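Long-range contacts in XPF endonuclease (Aeropyrum pernix, PDB 2BGW), which probably acts as a structure-specific, metal-dependent DNA endonuclease of the XPF family, cutting single strands near damaged or branched sites during DNA repair: residues A[1-11]-A[134-145]; A[36-47]-A[153-162]. All coordinates share one frame; numbering follows the deposited sequence.

Contact 1 (A[1-11]-A[134-145]); sequences MLEDPGGRPRV and ARLSTREGGQRI
A single antiparallel beta bridge, Asp4 with Glu140, pins the N-terminal arm of the nuclease fold to the loop that leaves helix 123-137. Asp4 N gives its hydrogen to Glu140 O at 2.7 Å, the donor tilted 24° from the carbonyl plane. The return bond runs from Glu140 N to Asp4 O, an oxygen whose place is less sure. One water reaches both carboxylates, giving hydrogen bonds to Asp4 OD2 and Glu140 OE1. Two residues before Asp4, Leu2 sets its CA 3.6 Å from Gly141 CA. With CG held beside the backbone N (chi1 -67°), Leu2 sends one methyl each way: CD1 lies 3.6 Å from Arg139 O and CD2 3.9 Å from Ile145 CG2, the Leu2 and Ile145 side chains crossing at about a right angle. Ile145 CD1 takes Met1 CG, 3.9 Å away. The Glu3 chain lies over the Gly142 backbone. At the far end, where the arm becomes strand 10-14, Val11 CG1 meets Ala134 CB at 4.0 Å. The grip is thus one backbone bridge, one bond less sure, flanked by apolar contacts at the surface; the shared water probably eases the repulsion between Asp4 OD2 and Glu140 OE1, 5.1 Å apart.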
loop_
_atom_site.group_PDB
_atom_site.type_symbol
_atom_site.label_atom_id
_atom_site.label_comp_id
_atom_site.label_asym_id
_atom_site.label_seq_id
_atom_site.Cartn_x
_atom_site.Cartn_y
_atom_site.Cartn_z
ATOM N N MET A 1 -13.116 9.632 -13.093
ATOM C CA MET A 1 -14.129 9.015 -13.993
ATOM C C MET A 1 -15.217 8.142 -13.339
ATOM O O MET A 1 -16.352 8.153 -13.808
ATOM C CB MET A 1 -13.444 8.240 -15.124
ATOM C CG MET A 1 -14.241 8.330 -16.428
ATOM S SD MET A 1 -13.232 8.359 -17.933
ATOM C CE MET A 1 -14.523 8.437 -19.258
ATOM N N LEU A 2 -14.896 7.365 -12.302
ATOM C CA LEU A 2 -15.918 6.558 -11.610
ATOM C C LEU A 2 -16.969 7.514 -11.084
ATOM O O LEU A 2 -16.603 8.489 -10.465
ATOM C CB LEU A 2 -15.331 5.773 -10.439
ATOM C CG LEU A 2 -14.327 4.633 -10.657
ATOM C CD1 LEU A 2 -13.674 4.320 -9.343
ATOM C CD2 LEU A 2 -14.981 3.376 -11.155
ATOM N N GLU A 3 -18.256 7.247 -11.313
ATOM C CA GLU A 3 -19.315 8.226 -11.005
ATOM C C GLU A 3 -20.091 8.149 -9.692
ATOM O O GLU A 3 -20.178 9.138 -8.969
ATOM C CB GLU A 3 -20.345 8.246 -12.120
ATOM C CG GLU A 3 -19.880 9.010 -13.321
ATOM C CD GLU A 3 -20.885 10.077 -13.741
ATOM O OE1 GLU A 3 -21.382 10.869 -12.847
ATOM O OE2 GLU A 3 -21.151 10.107 -14.975
ATOM N N ASP A 4 -20.686 7.000 -9.405
ATOM C CA ASP A 4 -21.693 6.914 -8.383
ATOM C C ASP A 4 -21.113 6.773 -6.985
ATOM O O ASP A 4 -20.164 6.026 -6.781
ATOM C CB ASP A 4 -22.590 5.733 -8.676
ATOM C CG ASP A 4 -23.290 5.854 -10.005
ATOM O OD1 ASP A 4 -23.055 6.858 -10.719
ATOM O OD2 ASP A 4 -24.103 4.956 -10.329
ATOM N N PRO A 5 -21.701 7.488 -6.012
ATOM C CA PRO A 5 -21.345 7.340 -4.627
ATOM C C PRO A 5 -21.643 5.931 -4.134
ATOM O O PRO A 5 -22.676 5.377 -4.459
ATOM C CB PRO A 5 -22.283 8.342 -3.925
ATOM C CG PRO A 5 -23.363 8.625 -4.865
ATOM C CD PRO A 5 -22.759 8.496 -6.201
ATOM N N GLY A 6 -20.766 5.368 -3.321
ATOM C CA GLY A 6 -20.961 4.023 -2.804
ATOM C C GLY A 6 -21.607 3.924 -1.430
ATOM O O GLY A 6 -22.202 4.887 -0.951
ATOM N N GLY A 7 -21.478 2.749 -0.798
ATOM C CA GLY A 7 -22.139 2.461 0.478
ATOM C C GLY A 7 -21.714 3.261 1.702
ATOM O O GLY A 7 -21.025 4.263 1.606
ATOM N N ARG A 8 -22.157 2.807 2.870
ATOM C CA ARG A 8 -21.798 3.412 4.150
ATOM C C ARG A 8 -20.286 3.342 4.255
ATOM O O ARG A 8 -19.699 2.275 4.093
ATOM C CB ARG A 8 -22.489 2.662 5.308
ATOM C CG ARG A 8 -21.757 2.607 6.673
ATOM C CD ARG A 8 -21.572 3.990 7.364
ATOM N NE ARG A 8 -21.476 3.898 8.821
ATOM C CZ ARG A 8 -22.331 3.212 9.592
ATOM N NH1 ARG A 8 -23.342 2.531 9.058
ATOM N NH2 ARG A 8 -22.169 3.181 10.909
ATOM N N PRO A 9 -19.642 4.493 4.457
ATOM C CA PRO A 9 -18.189 4.578 4.640
ATOM C C PRO A 9 -17.716 3.706 5.799
ATOM O O PRO A 9 -18.187 3.880 6.940
ATOM C CB PRO A 9 -17.986 6.053 4.964
ATOM C CG PRO A 9 -19.095 6.711 4.194
ATOM C CD PRO A 9 -20.265 5.823 4.472
ATOM N N ARG A 10 -16.781 2.808 5.489
ATOM C CA ARG A 10 -16.400 1.696 6.356
ATOM C C ARG A 10 -14.919 1.388 6.169
ATOM O O ARG A 10 -14.447 1.272 5.038
ATOM C CB ARG A 10 -17.177 0.452 5.917
ATOM C CG ARG A 10 -17.824 -0.386 7.010
ATOM C CD ARG A 10 -18.629 -1.506 6.381
ATOM N N VAL A 11 -14.181 1.253 7.269
ATOM C CA VAL A 11 -12.786 0.839 7.208
ATOM C C VAL A 11 -12.471 0.017 8.426
ATOM O O VAL A 11 -13.117 0.174 9.454
ATOM C CB VAL A 11 -11.790 2.036 7.132
ATOM C CG1 VAL A 11 -12.152 2.988 6.003
ATOM C CG2 VAL A 11 -11.693 2.787 8.439
ATOM N N ALA A 134 -11.311 6.192 1.347
ATOM C CA ALA A 134 -12.479 5.363 1.583
ATOM C C ALA A 134 -13.613 5.738 0.663
ATOM O O ALA A 134 -14.177 4.865 0.016
ATOM C CB ALA A 134 -12.951 5.481 3.032
ATOM N N ARG A 135 -13.944 7.026 0.592
ATOM C CA ARG A 135 -15.039 7.475 -0.236
ATOM C C ARG A 135 -14.718 7.349 -1.688
ATOM O O ARG A 135 -15.506 6.777 -2.450
ATOM C CB ARG A 135 -15.375 8.907 0.057
ATOM C CG ARG A 135 -15.846 9.106 1.437
ATOM C CD ARG A 135 -17.234 9.490 1.420
ATOM N NE ARG A 135 -17.399 10.712 2.182
ATOM C CZ ARG A 135 -18.211 11.697 1.818
ATOM N NH1 ARG A 135 -18.909 11.593 0.699
ATOM N NH2 ARG A 135 -18.319 12.777 2.572
ATOM N N LEU A 136 -13.567 7.859 -2.088
ATOM C CA LEU A 136 -13.242 7.890 -3.499
ATOM C C LEU A 136 -13.201 6.532 -4.167
ATOM O O LEU A 136 -13.449 6.433 -5.346
ATOM C CB LEU A 136 -11.901 8.594 -3.729
ATOM C CG LEU A 136 -11.966 10.104 -3.956
ATOM C CD1 LEU A 136 -10.709 10.770 -3.412
ATOM C CD2 LEU A 136 -12.192 10.443 -5.432
ATOM N N SER A 137 -12.848 5.501 -3.416
ATOM C CA SER A 137 -12.433 4.220 -3.997
ATOM C C SER A 137 -13.592 3.275 -4.034
ATOM O O SER A 137 -13.579 2.292 -4.753
ATOM C CB SER A 137 -11.336 3.579 -3.153
ATOM O OG SER A 137 -11.896 3.167 -1.913
ATOM N N THR A 138 -14.542 3.545 -3.157
ATOM C CA THR A 138 -15.910 3.091 -3.270
ATOM C C THR A 138 -16.324 3.875 -4.521
ATOM O O THR A 138 -15.418 4.312 -5.199
ATOM C CB THR A 138 -16.533 3.461 -1.985
ATOM O OG1 THR A 138 -16.160 2.451 -1.041
ATOM C CG2 THR A 138 -17.980 3.526 -2.120
ATOM N N ARG A 139 -17.569 4.096 -4.904
ATOM C CA ARG A 139 -17.763 4.785 -6.225
ATOM C C ARG A 139 -17.664 3.788 -7.369
ATOM O O ARG A 139 -16.623 3.173 -7.582
ATOM C CB ARG A 139 -16.768 5.916 -6.537
ATOM C CG ARG A 139 -16.806 7.227 -5.684
ATOM C CD ARG A 139 -16.447 8.514 -6.533
ATOM N NE ARG A 139 -16.305 9.735 -5.721
ATOM C CZ ARG A 139 -15.731 10.885 -6.119
ATOM N NH1 ARG A 139 -15.259 11.013 -7.342
ATOM N NH2 ARG A 139 -15.628 11.918 -5.294
ATOM N N GLU A 140 -18.770 3.631 -8.094
ATOM C CA GLU A 140 -18.914 2.667 -9.173
ATOM C C GLU A 140 -19.308 3.499 -10.347
ATOM O O GLU A 140 -20.058 4.463 -10.204
ATOM C CB GLU A 140 -20.042 1.725 -8.897
ATOM C CG GLU A 140 -20.541 1.782 -7.521
ATOM C CD GLU A 140 -21.489 0.672 -7.271
ATOM O OE1 GLU A 140 -22.670 0.780 -7.685
ATOM O OE2 GLU A 140 -21.024 -0.317 -6.671
ATOM N N GLY A 141 -18.846 3.119 -11.520
ATOM C CA GLY A 141 -18.451 4.151 -12.460
ATOM C C GLY A 141 -19.439 4.437 -13.506
ATOM O O GLY A 141 -20.364 3.687 -13.678
ATOM N N GLY A 142 -19.209 5.508 -14.235
ATOM C CA GLY A 142 -20.172 5.969 -15.193
ATOM C C GLY A 142 -19.854 5.564 -16.598
ATOM O O GLY A 142 -19.890 4.384 -16.907
ATOM N N GLN A 143 -19.539 6.560 -17.436
ATOM C CA GLN A 143 -19.400 6.405 -18.884
ATOM C C GLN A 143 -18.483 5.263 -19.246
ATOM O O GLN A 143 -17.269 5.360 -19.051
ATOM C CB GLN A 143 -18.830 7.657 -19.528
ATOM C CG GLN A 143 -19.353 8.951 -18.986
ATOM C CD GLN A 143 -19.205 10.100 -19.978
ATOM O OE1 GLN A 143 -18.722 9.928 -21.094
ATOM N NE2 GLN A 143 -19.630 11.282 -19.572
ATOM N N ARG A 144 -19.088 4.184 -19.760
ATOM C CA ARG A 144 -18.384 3.000 -20.269
ATOM C C ARG A 144 -17.623 2.221 -19.193
ATOM O O ARG A 144 -16.651 1.532 -19.500
ATOM C CB ARG A 144 -17.460 3.369 -21.432
ATOM C CG ARG A 144 -18.178 3.852 -22.694
ATOM C CD ARG A 144 -17.168 3.962 -23.858
ATOM N NE ARG A 144 -17.705 4.659 -25.033
ATOM C CZ ARG A 144 -18.045 4.060 -26.183
ATOM N NH1 ARG A 144 -17.902 2.736 -26.335
ATOM N NH2 ARG A 144 -18.525 4.789 -27.194
ATOM N N ILE A 145 -18.087 2.320 -17.950
ATOM C CA ILE A 145 -17.430 1.676 -16.814
ATOM C C ILE A 145 -18.383 0.651 -16.224
ATOM O O ILE A 145 -19.474 0.993 -15.760
ATOM C CB ILE A 145 -16.981 2.711 -15.724
ATOM C CG1 ILE A 145 -15.894 3.629 -16.280
ATOM C CG2 ILE A 145 -16.528 2.022 -14.431
ATOM C CD1 ILE A 145 -15.555 4.766 -15.376
HETATM O O HOH W 1 -24.051 2.935 -8.940
#

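Contact 2 (A[36-47]-A[153-162]); sequences KQLPMGDYLVSD and LSDVREWQLY. With MG (magnesium ion), chain E; SO4 (sulfate ion), chain H.
Trp159, on helix 155-165, receives the loop that leads from Lys36 to the metal-binding Asp42 of the ERCC4 nuclease domain. From its CB the side chain turns beside the backbone N (chi1 -78°), which lays the indole along Gln37-Pro39. CG, CD2 and CE3 lie under Pro39 CG, which sits over the five-membered ring, 3.8 Å from its centroid in a CH-pi contact. CD1 lies by Gln37 O and Pro39 CD, and CE2 by Pro39 N and CG. At the edge, NE1 donates in the ring plane to Gln37 O at 2.9 Å, nearly straight at 166°. CZ2 touches Gln37 CG and Pro39 CA; CZ3 and the tip, CH2, meet Pro39 CA and CB. Tyr162 also holds Pro39, its CD2 3.5 Å from Pro39 CB.

Glu158, the residue before Trp159, and Leu153, just ahead of the helix, both pack on Leu44: Glu158 CG and Leu153 CD1 are each 3.5 Å from Leu44 CD2. Tyr79 OH hydrogen-bonds Glu158 OE1. Arg157 takes Asp47 side-on, NE to OD1 and NH2 to OD2, both 2.8 Å, across planes 52° apart. Ser154 OG caps the helix through Arg157 N. Asp42 OD2 binds the magnesium ion at 2.4 Å, and Gly41 N hydrogen-bonds a sulfate, probably from the crystallisation liquor.

Arg157 probably offsets the closeness of Asp47 OD1 to Glu158 OE2, while the indole N-H fixes the Gln37 carbonyl, so polar and apolar grips together hold the loop beside the metal site.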
loop_
_atom_site.group_PDB
_atom_site.type_symbol
_atom_site.label_atom_id
_atom_site.label_comp_id
_atom_site.label_asym_id
_atom_site.label_seq_id
_atom_site.Cartn_x
_atom_site.Cartn_y
_atom_site.Cartn_z
ATOM N N LYS A 36 -9.878 -4.539 14.207
ATOM C CA LYS A 36 -9.572 -5.957 14.123
ATOM C C LYS A 36 -8.091 -6.155 13.877
ATOM O O LYS A 36 -7.382 -5.235 13.458
ATOM C CB LYS A 36 -10.321 -6.604 12.964
ATOM C CG LYS A 36 -11.809 -6.555 13.084
ATOM C CD LYS A 36 -12.340 -7.722 13.881
ATOM C CE LYS A 36 -13.774 -7.476 14.263
ATOM N NZ LYS A 36 -14.394 -8.729 14.691
ATOM N N GLN A 37 -7.633 -7.372 14.128
ATOM C CA GLN A 37 -6.302 -7.767 13.742
ATOM C C GLN A 37 -6.255 -8.053 12.246
ATOM O O GLN A 37 -6.899 -8.989 11.756
ATOM C CB GLN A 37 -5.876 -8.983 14.538
ATOM C CG GLN A 37 -4.584 -9.615 14.037
ATOM C CD GLN A 37 -4.018 -10.648 15.014
ATOM O OE1 GLN A 37 -4.678 -11.016 16.022
ATOM N NE2 GLN A 37 -2.790 -11.122 14.724
ATOM N N LEU A 38 -5.487 -7.236 11.531
ATOM C CA LEU A 38 -5.293 -7.402 10.096
ATOM C C LEU A 38 -3.948 -8.046 9.880
ATOM O O LEU A 38 -3.080 -7.917 10.722
ATOM C CB LEU A 38 -5.276 -6.042 9.404
ATOM C CG LEU A 38 -6.474 -5.136 9.571
ATOM C CD1 LEU A 38 -6.124 -3.777 9.043
ATOM C CD2 LEU A 38 -7.611 -5.751 8.818
ATOM N N PRO A 39 -3.758 -8.734 8.746
ATOM C CA PRO A 39 -2.457 -9.342 8.551
ATOM C C PRO A 39 -1.350 -8.288 8.530
ATOM O O PRO A 39 -0.265 -8.518 9.081
ATOM C CB PRO A 39 -2.577 -9.987 7.177
ATOM C CG PRO A 39 -4.008 -10.095 6.914
ATOM C CD PRO A 39 -4.664 -8.987 7.615
ATOM N N MET A 40 -1.646 -7.133 7.930
ATOM C CA MET A 40 -0.649 -6.090 7.659
ATOM C C MET A 40 -1.250 -4.692 7.546
ATOM O O MET A 40 -2.398 -4.556 7.175
ATOM C CB MET A 40 0.145 -6.427 6.387
ATOM C CG MET A 40 -0.657 -6.519 5.137
ATOM S SD MET A 40 0.117 -7.669 3.984
ATOM C CE MET A 40 1.565 -6.781 3.499
ATOM N N GLY A 41 -0.460 -3.668 7.859
ATOM C CA GLY A 41 -0.876 -2.282 7.716
ATOM C C GLY A 41 -1.860 -1.887 8.788
ATOM O O GLY A 41 -2.211 -2.706 9.630
ATOM N N ASP A 42 -2.346 -0.649 8.738
ATOM C CA ASP A 42 -3.092 -0.098 9.863
ATOM C C ASP A 42 -4.509 0.175 9.531
ATOM O O ASP A 42 -5.359 0.129 10.412
ATOM C CB ASP A 42 -2.457 1.189 10.393
ATOM C CG ASP A 42 -0.957 1.062 10.600
ATOM O OD1 ASP A 42 -0.478 -0.051 10.971
ATOM O OD2 ASP A 42 -0.250 2.069 10.361
ATOM N N TYR A 43 -4.774 0.481 8.272
ATOM C CA TYR A 43 -6.138 0.726 7.864
ATOM C C TYR A 43 -6.450 0.007 6.579
ATOM O O TYR A 43 -5.757 0.197 5.592
ATOM C CB TYR A 43 -6.385 2.219 7.689
ATOM C CG TYR A 43 -6.325 2.963 8.966
ATOM C CD1 TYR A 43 -5.119 3.478 9.425
ATOM C CD2 TYR A 43 -7.447 3.140 9.737
ATOM C CE1 TYR A 43 -5.034 4.164 10.618
ATOM C CE2 TYR A 43 -7.384 3.829 10.928
ATOM C CZ TYR A 43 -6.165 4.332 11.359
ATOM O OH TYR A 43 -6.067 5.006 12.539
ATOM N N LEU A 44 -7.492 -0.817 6.604
ATOM C CA LEU A 44 -8.028 -1.400 5.392
ATOM C C LEU A 44 -9.116 -0.481 4.808
ATOM O O LEU A 44 -10.188 -0.291 5.386
ATOM C CB LEU A 44 -8.549 -2.826 5.655
ATOM C CG LEU A 44 -9.075 -3.532 4.394
ATOM C CD1 LEU A 44 -7.965 -3.971 3.450
ATOM C CD2 LEU A 44 -9.958 -4.675 4.733
ATOM N N VAL A 45 -8.856 0.055 3.634
ATOM C CA VAL A 45 -9.694 1.098 3.068
ATOM C C VAL A 45 -10.728 0.606 2.032
ATOM O O VAL A 45 -11.865 1.027 2.039
ATOM C CB VAL A 45 -8.794 2.206 2.503
ATOM C CG1 VAL A 45 -9.571 3.149 1.634
ATOM C CG2 VAL A 45 -8.176 2.934 3.637
ATOM N N SER A 46 -10.333 -0.272 1.137
ATOM C CA SER A 46 -11.237 -0.827 0.173
ATOM C C SER A 46 -10.608 -2.179 -0.043
ATOM O O SER A 46 -9.607 -2.477 0.598
ATOM C CB SER A 46 -11.241 0.024 -1.095
ATOM O OG SER A 46 -10.149 -0.267 -1.954
ATOM N N ASP A 47 -11.156 -3.016 -0.925
ATOM C CA ASP A 47 -10.634 -4.393 -1.036
ATOM C C ASP A 47 -9.176 -4.446 -1.490
ATOM O O ASP A 47 -8.493 -5.435 -1.283
ATOM C CB ASP A 47 -11.521 -5.339 -1.873
ATOM C CG ASP A 47 -11.084 -6.838 -1.721
ATOM O OD1 ASP A 47 -11.324 -7.445 -0.624
ATOM O OD2 ASP A 47 -10.452 -7.396 -2.681
ATOM N N LEU A 153 -16.255 -5.903 2.522
ATOM C CA LEU A 153 -14.975 -5.685 3.164
ATOM C C LEU A 153 -14.915 -6.461 4.456
ATOM O O LEU A 153 -15.769 -6.279 5.303
ATOM C CB LEU A 153 -14.818 -4.199 3.472
ATOM C CG LEU A 153 -13.482 -3.566 3.881
ATOM C CD1 LEU A 153 -12.516 -3.425 2.706
ATOM C CD2 LEU A 153 -13.729 -2.211 4.481
ATOM N N SER A 154 -13.920 -7.339 4.608
ATOM C CA SER A 154 -13.645 -7.956 5.935
ATOM C C SER A 154 -12.188 -8.344 6.184
ATOM O O SER A 154 -11.402 -8.565 5.258
ATOM C CB SER A 154 -14.554 -9.162 6.225
ATOM O OG SER A 154 -14.017 -10.349 5.683
ATOM N N ASP A 155 -11.859 -8.416 7.463
ATOM C CA ASP A 155 -10.549 -8.818 7.945
ATOM C C ASP A 155 -10.378 -10.289 7.663
ATOM O O ASP A 155 -9.294 -10.710 7.260
ATOM C CB ASP A 155 -10.499 -8.621 9.444
ATOM C CG ASP A 155 -11.758 -9.137 10.114
ATOM O OD1 ASP A 155 -12.772 -9.336 9.389
ATOM O OD2 ASP A 155 -11.744 -9.359 11.346
ATOM N N VAL A 156 -11.447 -11.069 7.843
ATOM C CA VAL A 156 -11.371 -12.504 7.612
ATOM C C VAL A 156 -11.031 -12.816 6.165
ATOM O O VAL A 156 -10.166 -13.652 5.887
ATOM C CB VAL A 156 -12.632 -13.232 8.017
ATOM C CG1 VAL A 156 -12.589 -14.632 7.494
ATOM C CG2 VAL A 156 -12.775 -13.243 9.525
ATOM N N ARG A 157 -11.661 -12.118 5.241
ATOM C CA ARG A 157 -11.275 -12.245 3.846
ATOM C C ARG A 157 -9.811 -11.849 3.607
ATOM O O ARG A 157 -9.129 -12.466 2.787
ATOM C CB ARG A 157 -12.201 -11.434 2.949
ATOM C CG ARG A 157 -11.812 -11.507 1.499
ATOM C CD ARG A 157 -12.797 -10.790 0.573
ATOM N NE ARG A 157 -12.077 -10.168 -0.541
ATOM C CZ ARG A 157 -12.059 -10.643 -1.784
ATOM N NH1 ARG A 157 -12.739 -11.749 -2.096
ATOM N NH2 ARG A 157 -11.359 -10.011 -2.725
ATOM N N GLU A 158 -9.323 -10.839 4.322
ATOM C CA GLU A 158 -7.970 -10.363 4.097
ATOM C C GLU A 158 -6.952 -11.442 4.428
ATOM O O GLU A 158 -6.015 -11.690 3.672
ATOM C CB GLU A 158 -7.697 -9.065 4.871
ATOM C CG GLU A 158 -8.450 -7.841 4.295
ATOM C CD GLU A 158 -8.389 -7.731 2.758
ATOM O OE1 GLU A 158 -7.264 -7.621 2.198
ATOM O OE2 GLU A 158 -9.470 -7.755 2.108
ATOM N N TRP A 159 -7.167 -12.093 5.564
ATOM C CA TRP A 159 -6.356 -13.212 5.981
ATOM C C TRP A 159 -6.544 -14.385 5.050
ATOM O O TRP A 159 -5.591 -15.084 4.746
ATOM C CB TRP A 159 -6.799 -13.644 7.334
ATOM C CG TRP A 159 -6.329 -12.812 8.430
ATOM C CD1 TRP A 159 -7.050 -11.913 9.125
ATOM C CD2 TRP A 159 -5.039 -12.838 9.022
ATOM N NE1 TRP A 159 -6.296 -11.349 10.120
ATOM C CE2 TRP A 159 -5.054 -11.913 10.089
ATOM C CE3 TRP A 159 -3.866 -13.547 8.754
ATOM C CZ2 TRP A 159 -3.948 -11.679 10.896
ATOM C CZ3 TRP A 159 -2.764 -13.315 9.549
ATOM C CH2 TRP A 159 -2.810 -12.381 10.611
ATOM N N GLN A 160 -7.761 -14.623 4.584
ATOM C CA GLN A 160 -7.928 -15.704 3.613
ATOM C C GLN A 160 -7.036 -15.465 2.408
ATOM O O GLN A 160 -6.445 -16.399 1.853
ATOM C CB GLN A 160 -9.385 -15.857 3.186
ATOM C CG GLN A 160 -10.292 -16.263 4.325
ATOM C CD GLN A 160 -11.749 -16.082 3.998
ATOM O OE1 GLN A 160 -12.118 -15.395 3.033
ATOM N NE2 GLN A 160 -12.603 -16.710 4.797
ATOM N N LEU A 161 -6.915 -14.195 2.035
ATOM C CA LEU A 161 -6.080 -13.795 0.906
ATOM C C LEU A 161 -4.588 -13.781 1.221
ATOM O O LEU A 161 -3.762 -14.058 0.367
ATOM C CB LEU A 161 -6.541 -12.440 0.403
ATOM C CG LEU A 161 -7.892 -12.520 -0.289
ATOM C CD1 LEU A 161 -8.526 -11.191 -0.301
ATOM C CD2 LEU A 161 -7.700 -13.044 -1.695
ATOM N N TYR A 162 -4.252 -13.469 2.458
ATOM C CA TYR A 162 -2.863 -13.437 2.898
ATOM C C TYR A 162 -2.312 -14.859 2.926
ATOM O O TYR A 162 -1.159 -15.118 2.556
ATOM C CB TYR A 162 -2.780 -12.774 4.286
ATOM C CG TYR A 162 -1.413 -12.731 4.923
ATOM C CD1 TYR A 162 -0.307 -12.296 4.211
ATOM C CD2 TYR A 162 -1.235 -13.111 6.250
ATOM C CE1 TYR A 162 0.955 -12.266 4.796
ATOM C CE2 TYR A 162 0.013 -13.073 6.852
ATOM C CZ TYR A 162 1.105 -12.658 6.117
ATOM O OH TYR A 162 2.352 -12.608 6.691
HETATM MG MG MG E . 1.920 1.872 11.456
HETATM S S SO4 H . 3.205 -4.904 9.001
HETATM O O1 SO4 H . 2.493 -5.913 9.821
HETATM O O2 SO4 H . 2.337 -4.382 7.941
HETATM O O3 SO4 H . 3.463 -3.710 9.804
HETATM O O4 SO4 H . 4.468 -5.473 8.439
#

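From the N terminus the chain runs through the arm of contact 1 into strand 10-14, then by helix 22-28 and strand 32-36 to the first segment of contact 2, which enters strand 43-46 beside strand 10-14. After the rest of the sheet, the end of helix 123-137 and the loop after it, residues 134-145, return to the arm and close contact 1. Only later does helix 155-165 close contact 2, so the two loops cross rather than nest. They meet where Val11 CB packs on Leu44 O. Contact 1 ties the exit loop of helix 123-137 to the N-terminal arm and the helix end to strand 10-14; contact 2 ties helix 155-165 to the loop and strand that flank Asp42.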